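Local structure of butyrophilin subfamily 1 member A1 (Bos taurus, 4HH8) at residues Q164-E169 against M199-C204; E169-M174 against V192-S197. The protein may act in the secretion of milk-fat droplets and probably inhibits T-cell proliferation, this chain being its extracellular portion of two immunoglobulin-like domains. The protein carries 1 engineered substitution. One frame throughout, in Å; residues are numbered along the deposited sequence.

Contact 1. Residues Q164-E169 against M199-C204; sequences QTHRGE and MKNVSC. Unlike the reference sequence in segment 164-169: Gln164 (reference Arg).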
loop_
_atom_site.group_PDB
_atom_site.type_symbol
_atom_site.label_atom_id
_atom_site.label_comp_id
_atom_site.label_asym_id
_atom_site.label_seq_id
_atom_site.Cartn_x
_atom_site.Cartn_y
_atom_site.Cartn_z
ATOM N N GLN A 164 3.479 -18.175 17.707
ATOM C CA GLN A 164 2.483 -19.129 18.169
ATOM C C GLN A 164 3.117 -20.433 18.563
ATOM O O GLN A 164 4.060 -20.872 17.906
ATOM C CB GLN A 164 1.501 -19.413 17.041
ATOM C CG GLN A 164 0.255 -18.611 17.084
ATOM C CD GLN A 164 -0.724 -19.121 16.065
ATOM O OE1 GLN A 164 -0.461 -19.069 14.861
ATOM N NE2 GLN A 164 -1.846 -19.653 16.532
ATOM N N THR A 165 2.598 -21.055 19.629
ATOM C CA THR A 165 2.972 -22.444 19.987
ATOM C C THR A 165 2.284 -23.351 18.985
ATOM O O THR A 165 1.448 -22.881 18.199
ATOM C CB THR A 165 2.569 -22.866 21.464
ATOM O OG1 THR A 165 1.180 -23.230 21.542
ATOM C CG2 THR A 165 2.850 -21.758 22.476
ATOM N N HIS A 166 2.626 -24.642 18.993
ATOM C CA HIS A 166 1.941 -25.614 18.104
ATOM C C HIS A 166 0.437 -25.726 18.442
ATOM O O HIS A 166 -0.404 -25.950 17.555
ATOM C CB HIS A 166 2.647 -26.983 18.120
ATOM C CG HIS A 166 2.229 -27.906 17.001
ATOM N ND1 HIS A 166 1.771 -27.453 15.776
ATOM C CD2 HIS A 166 2.224 -29.261 16.922
ATOM C CE1 HIS A 166 1.487 -28.486 15.001
ATOM N NE2 HIS A 166 1.751 -29.595 15.673
ATOM N N ARG A 167 0.107 -25.518 19.720
ATOM C CA ARG A 167 -1.289 -25.452 20.181
ATOM C C ARG A 167 -2.119 -24.266 19.655
ATOM O O ARG A 167 -3.360 -24.336 19.619
ATOM C CB ARG A 167 -1.339 -25.459 21.716
ATOM C CG ARG A 167 -1.479 -26.848 22.330
ATOM C CD ARG A 167 -0.968 -26.893 23.773
ATOM N NE ARG A 167 -0.610 -28.263 24.155
ATOM C CZ ARG A 167 -0.268 -28.656 25.382
ATOM N NH1 ARG A 167 -0.228 -27.787 26.389
ATOM N NH2 ARG A 167 0.032 -29.934 25.610
ATOM N N GLY A 168 -1.454 -23.177 19.267
ATOM C CA GLY A 168 -2.156 -21.975 18.802
ATOM C C GLY A 168 -2.151 -20.788 19.773
ATOM O O GLY A 168 -2.746 -19.737 19.482
ATOM N N GLU A 169 -1.498 -20.938 20.927
ATOM C CA GLU A 169 -1.399 -19.834 21.876
ATOM C C GLU A 169 -0.348 -18.794 21.380
ATOM O O GLU A 169 0.856 -19.072 21.366
ATOM C CB GLU A 169 -1.059 -20.337 23.303
ATOM C CG GLU A 169 -1.598 -21.749 23.687
ATOM C CD GLU A 169 -3.049 -21.773 24.246
ATOM O OE1 GLU A 169 -3.352 -21.023 25.220
ATOM O OE2 GLU A 169 -3.874 -22.572 23.718
HETATM N N MSE A 199 7.780 -26.985 24.752
HETATM C CA MSE A 199 7.471 -26.359 23.470
HETATM C C MSE A 199 8.054 -27.190 22.319
HETATM O O MSE A 199 9.262 -27.203 22.089
HETATM C CB MSE A 199 7.925 -24.901 23.436
HETATM C CG MSE A 199 6.946 -24.001 22.707
HETATM SE SE MSE A 199 6.706 -22.280 23.629
HETATM C CE MSE A 199 5.437 -22.829 25.039
ATOM N N LYS A 200 7.168 -27.903 21.628
ATOM C CA LYS A 200 7.515 -28.850 20.572
ATOM C C LYS A 200 8.023 -28.063 19.351
ATOM O O LYS A 200 9.198 -28.153 18.975
ATOM C CB LYS A 200 6.251 -29.671 20.215
ATOM C CG LYS A 200 6.436 -31.169 19.881
ATOM C CD LYS A 200 6.579 -31.435 18.362
ATOM C CE LYS A 200 5.858 -32.721 17.900
ATOM N NZ LYS A 200 6.417 -33.985 18.491
ATOM N N ASN A 201 7.104 -27.300 18.758
ATOM C CA ASN A 201 7.343 -26.396 17.645
ATOM C C ASN A 201 6.934 -24.990 18.041
ATOM O O ASN A 201 6.064 -24.801 18.901
ATOM C CB ASN A 201 6.450 -26.748 16.463
ATOM C CG ASN A 201 6.697 -28.124 15.928
ATOM O OD1 ASN A 201 7.837 -28.488 15.602
ATOM N ND2 ASN A 201 5.618 -28.913 15.812
ATOM N N VAL A 202 7.554 -24.013 17.385
ATOM C CA VAL A 202 7.094 -22.637 17.421
ATOM C C VAL A 202 7.009 -22.098 16.009
ATOM O O VAL A 202 7.902 -22.344 15.194
ATOM C CB VAL A 202 8.062 -21.753 18.180
ATOM C CG1 VAL A 202 7.665 -20.290 18.015
ATOM C CG2 VAL A 202 8.083 -22.139 19.633
ATOM N N SER A 203 5.962 -21.334 15.729
ATOM C CA SER A 203 5.884 -20.653 14.457
ATOM C C SER A 203 5.942 -19.109 14.569
ATOM O O SER A 203 5.636 -18.526 15.618
ATOM C CB SER A 203 4.655 -21.113 13.679
ATOM O OG SER A 203 3.526 -20.447 14.174
ATOM N N CYS A 204 6.339 -18.471 13.469
ATOM C CA CYS A 204 6.426 -17.038 13.366
ATOM C C CYS A 204 5.585 -16.698 12.154
ATOM O O CYS A 204 5.785 -17.289 11.111
ATOM C CB CYS A 204 7.890 -16.612 13.135
ATOM S SG CYS A 204 8.079 -14.821 12.701
HETATM O O HOH W 1 1.589 -22.604 15.261
#
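Backbone hydrogen bonds define the pairing of Gln164-Glu169 with Met199-Cys204. Gln164 and Ser203 form an antiparallel hydrogen-bonded pair: Gln164 N gives its hydrogen to Ser203 O at 3.0 Å, and Ser203 N returns one to Gln164 O at 2.9 Å, almost straight (169° at the hydrogen) and nearly along the C=O axis. The ladder then frays, since His166 N reaches Asn201 O only weakly, bent to 122°.

A type I turn from Thr165 to Gly168 takes the chain away from the strand. The engineered Gln164 side chain, extended beyond CG, spans this turn, and its NE2 donates to Gly168 O at 3.1 Å with the acceptor lying in the amide plane, though at the acceptor end the amide comes from the side of the carbonyl, above its plane. On the same face a water bridges the segments, donating to Thr165 O and also hydrogen-bonded to Ser203 OG.

Apart from these, the side chains touch in two places. Thr165 CG2, anti to its carbonyl carbon, meets CE of selenomethionine Met199 at 3.8 Å, the two chains crossing at about a right angle. The Asn201 amide group lies over one face of the His166 ring, toward its rim, steeply inclined (79°).

Next to Ser203, Cys204 joins this strand by its disulfide with Cys150 to strand 146-155 of the facing sheet. The chemistry implies a register set by two good main-chain bonds, with water and a side-chain amide serving polar groups where the strands part.

Contact 2. Residues E169-M174 against V192-S197; sequences EEFPSM and VIIRDS
Val192 provides the close fit between Glu169-Met174 and Val192-Ser197. Its CG2 methyl lies in the plane of the Phe171 ring, at the edge, 3.5 Å from Phe171 CE1, and the side chains cross at about a right angle. That same methyl approaches the main chain, with Val192 CG2 3.3 Å from Pro172 O, so one branch fills the angle between ring and carbonyl. Phe171 CG sits in the crowded position between backbone N and carbonyl carbon (chi1 59°), which directs the ring inward. Further along the ring, Phe171 CZ meets Ile194 CD1 at 4.2 Å, again crossing nearly at right angles. Trp163 meets the Phe171 ring at a shallow interplanar angle of about 25°, and Leu148 touches both Val192 and Ile194, which sets Val192 and Ile194 in the interior, with Phe171 at its margin.

The outer part is looser. Exposed selenomethionine Met174, bent at chi2 and chi3, brings CE within 4.0 Å of Ile193 CD1, on an obliquely crossing path. Ile193 also supplies CG2 beneath the Arg195 guanidinium, 3.8 Å from its plane and under its centre. Ser173 turns its CB away, and its OG is hydrogen-bonded to Glu176 and Trp163.

The contact is apolar, without direct polar bonds between the two segments. Phe171, on one sheet, packs against Val192 and Ile194 of the other as part of the sandwich core. Between Phe171 and Met174, whose backbone is bonded to Ser191, the chain passes from one sheet to the other, leading from strand 170-171 to edge strand 175-180, a crossing characteristic of the immunoglobulin beta sandwich, here the membrane-proximal domain of the ectodomain.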
loop_
_atom_site.group_PDB
_atom_site.type_symbol
_atom_site.label_atom_id
_atom_site.label_comp_id
_atom_site.label_asym_id
_atom_site.label_seq_id
_atom_site.Cartn_x
_atom_site.Cartn_y
_atom_site.Cartn_z
ATOM N N GLU A 169 -1.498 -20.938 20.927
ATOM C CA GLU A 169 -1.399 -19.834 21.876
ATOM C C GLU A 169 -0.348 -18.794 21.380
ATOM O O GLU A 169 0.856 -19.072 21.366
ATOM C CB GLU A 169 -1.059 -20.337 23.303
ATOM C CG GLU A 169 -1.598 -21.749 23.687
ATOM C CD GLU A 169 -3.049 -21.773 24.246
ATOM O OE1 GLU A 169 -3.352 -21.023 25.220
ATOM O OE2 GLU A 169 -3.874 -22.572 23.718
ATOM N N GLU A 170 -0.822 -17.625 20.944
ATOM C CA GLU A 170 0.066 -16.501 20.617
ATOM C C GLU A 170 0.852 -15.968 21.833
ATOM O O GLU A 170 0.354 -15.950 22.954
ATOM C CB GLU A 170 -0.693 -15.360 19.917
ATOM C CG GLU A 170 0.195 -14.087 19.687
ATOM C CD GLU A 170 -0.500 -12.927 18.978
ATOM O OE1 GLU A 170 -1.736 -12.762 19.134
ATOM O OE2 GLU A 170 0.200 -12.168 18.265
ATOM N N PHE A 171 2.099 -15.573 21.610
ATOM C CA PHE A 171 2.852 -14.866 22.613
ATOM C C PHE A 171 3.674 -13.781 21.918
ATOM O O PHE A 171 3.899 -13.872 20.709
ATOM C CB PHE A 171 3.693 -15.826 23.450
ATOM C CG PHE A 171 4.665 -16.632 22.662
ATOM C CD1 PHE A 171 5.963 -16.199 22.495
ATOM C CD2 PHE A 171 4.291 -17.831 22.112
ATOM C CE1 PHE A 171 6.869 -16.943 21.773
ATOM C CE2 PHE A 171 5.186 -18.590 21.405
ATOM C CZ PHE A 171 6.494 -18.137 21.242
ATOM N N PRO A 172 4.050 -12.705 22.643
ATOM C CA PRO A 172 4.692 -11.578 21.972
ATOM C C PRO A 172 6.186 -11.773 21.682
ATOM O O PRO A 172 6.782 -12.691 22.231
ATOM C CB PRO A 172 4.503 -10.425 22.959
ATOM C CG PRO A 172 4.282 -11.067 24.235
ATOM C CD PRO A 172 3.529 -12.313 23.963
ATOM N N SER A 173 6.778 -10.912 20.842
ATOM C CA SER A 173 8.247 -10.851 20.727
ATOM C C SER A 173 8.890 -10.322 22.014
ATOM O O SER A 173 8.245 -9.695 22.845
ATOM C CB SER A 173 8.678 -9.960 19.544
ATOM O OG SER A 173 7.957 -10.299 18.356
HETATM N N MSE A 174 10.185 -10.566 22.158
HETATM C CA MSE A 174 11.030 -9.839 23.111
HETATM C C MSE A 174 11.308 -8.479 22.538
HETATM O O MSE A 174 10.998 -7.444 23.158
HETATM C CB MSE A 174 12.345 -10.566 23.313
HETATM C CG MSE A 174 12.338 -11.440 24.573
HETATM SE SE MSE A 174 12.321 -10.351 26.234
HETATM C CE MSE A 174 14.300 -10.144 26.314
ATOM N N VAL A 192 12.676 -13.721 20.302
ATOM C CA VAL A 192 11.926 -14.226 21.407
ATOM C C VAL A 192 12.888 -15.150 22.185
ATOM O O VAL A 192 13.862 -15.684 21.619
ATOM C CB VAL A 192 10.657 -14.883 20.828
ATOM C CG1 VAL A 192 10.844 -16.361 20.435
ATOM C CG2 VAL A 192 9.467 -14.589 21.599
ATOM N N ILE A 193 12.673 -15.290 23.481
ATOM C CA ILE A 193 13.432 -16.280 24.253
ATOM C C ILE A 193 12.453 -17.384 24.671
ATOM O O ILE A 193 11.454 -17.108 25.312
ATOM C CB ILE A 193 14.165 -15.629 25.438
ATOM C CG1 ILE A 193 15.207 -14.626 24.901
ATOM C CG2 ILE A 193 14.844 -16.695 26.282
ATOM C CD1 ILE A 193 15.896 -13.802 25.957
ATOM N N ILE A 194 12.711 -18.619 24.237
ATOM C CA ILE A 194 11.886 -19.769 24.626
ATOM C C ILE A 194 12.316 -20.289 25.996
ATOM O O ILE A 194 13.463 -20.718 26.156
ATOM C CB ILE A 194 11.969 -20.919 23.588
ATOM C CG1 ILE A 194 11.628 -20.423 22.181
ATOM C CG2 ILE A 194 11.079 -22.097 24.009
ATOM C CD1 ILE A 194 10.255 -19.759 22.025
ATOM N N ARG A 195 11.422 -20.203 26.989
ATOM C CA ARG A 195 11.687 -20.783 28.330
ATOM C C ARG A 195 10.730 -21.942 28.600
ATOM O O ARG A 195 9.611 -21.740 29.075
ATOM C CB ARG A 195 11.582 -19.735 29.451
ATOM C CG ARG A 195 12.642 -18.632 29.406
ATOM C CD ARG A 195 12.154 -17.411 30.180
ATOM N NE ARG A 195 12.878 -16.170 29.877
ATOM C CZ ARG A 195 12.469 -15.268 28.987
ATOM N NH1 ARG A 195 11.365 -15.487 28.277
ATOM N NH2 ARG A 195 13.165 -14.161 28.801
ATOM N N ASP A 196 11.172 -23.152 28.264
ATOM C CA ASP A 196 10.322 -24.350 28.306
ATOM C C ASP A 196 11.151 -25.608 27.973
ATOM O O ASP A 196 12.274 -25.519 27.448
ATOM C CB ASP A 196 9.142 -24.212 27.315
ATOM C CG ASP A 196 7.831 -24.814 27.850
ATOM O OD1 ASP A 196 6.816 -24.079 27.905
ATOM O OD2 ASP A 196 7.807 -26.015 28.209
ATOM N N SER A 197 10.602 -26.774 28.306
ATOM C CA SER A 197 11.052 -28.021 27.699
ATOM C C SER A 197 10.001 -28.354 26.651
ATOM O O SER A 197 10.328 -28.668 25.500
ATOM C CB SER A 197 11.138 -29.155 28.735
ATOM O OG SER A 197 11.888 -28.773 29.881
#

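Following the chain from the N terminus, strand 160-165 leads into contact 1, and the shared residue Glu169 passes it on to strand 170-171 and contact 2. After strand 175-180, strand 186-194 returns to close contact 2 across a 17-residue interval. The chain then reaches strand 201-208, which closes contact 1 across 29 residues, so contact 2 is nested inside that loop. Contact 1 joins neighbouring strands within one sheet, whereas contact 2 ties this sheet to the opposing one. Their centres lie about 9 Å apart, and they meet where Val202 CG1 approaches Phe171 CZ (4.1 Å) and Val202 CG2 approaches Ile194 CD1 (4.0 Å).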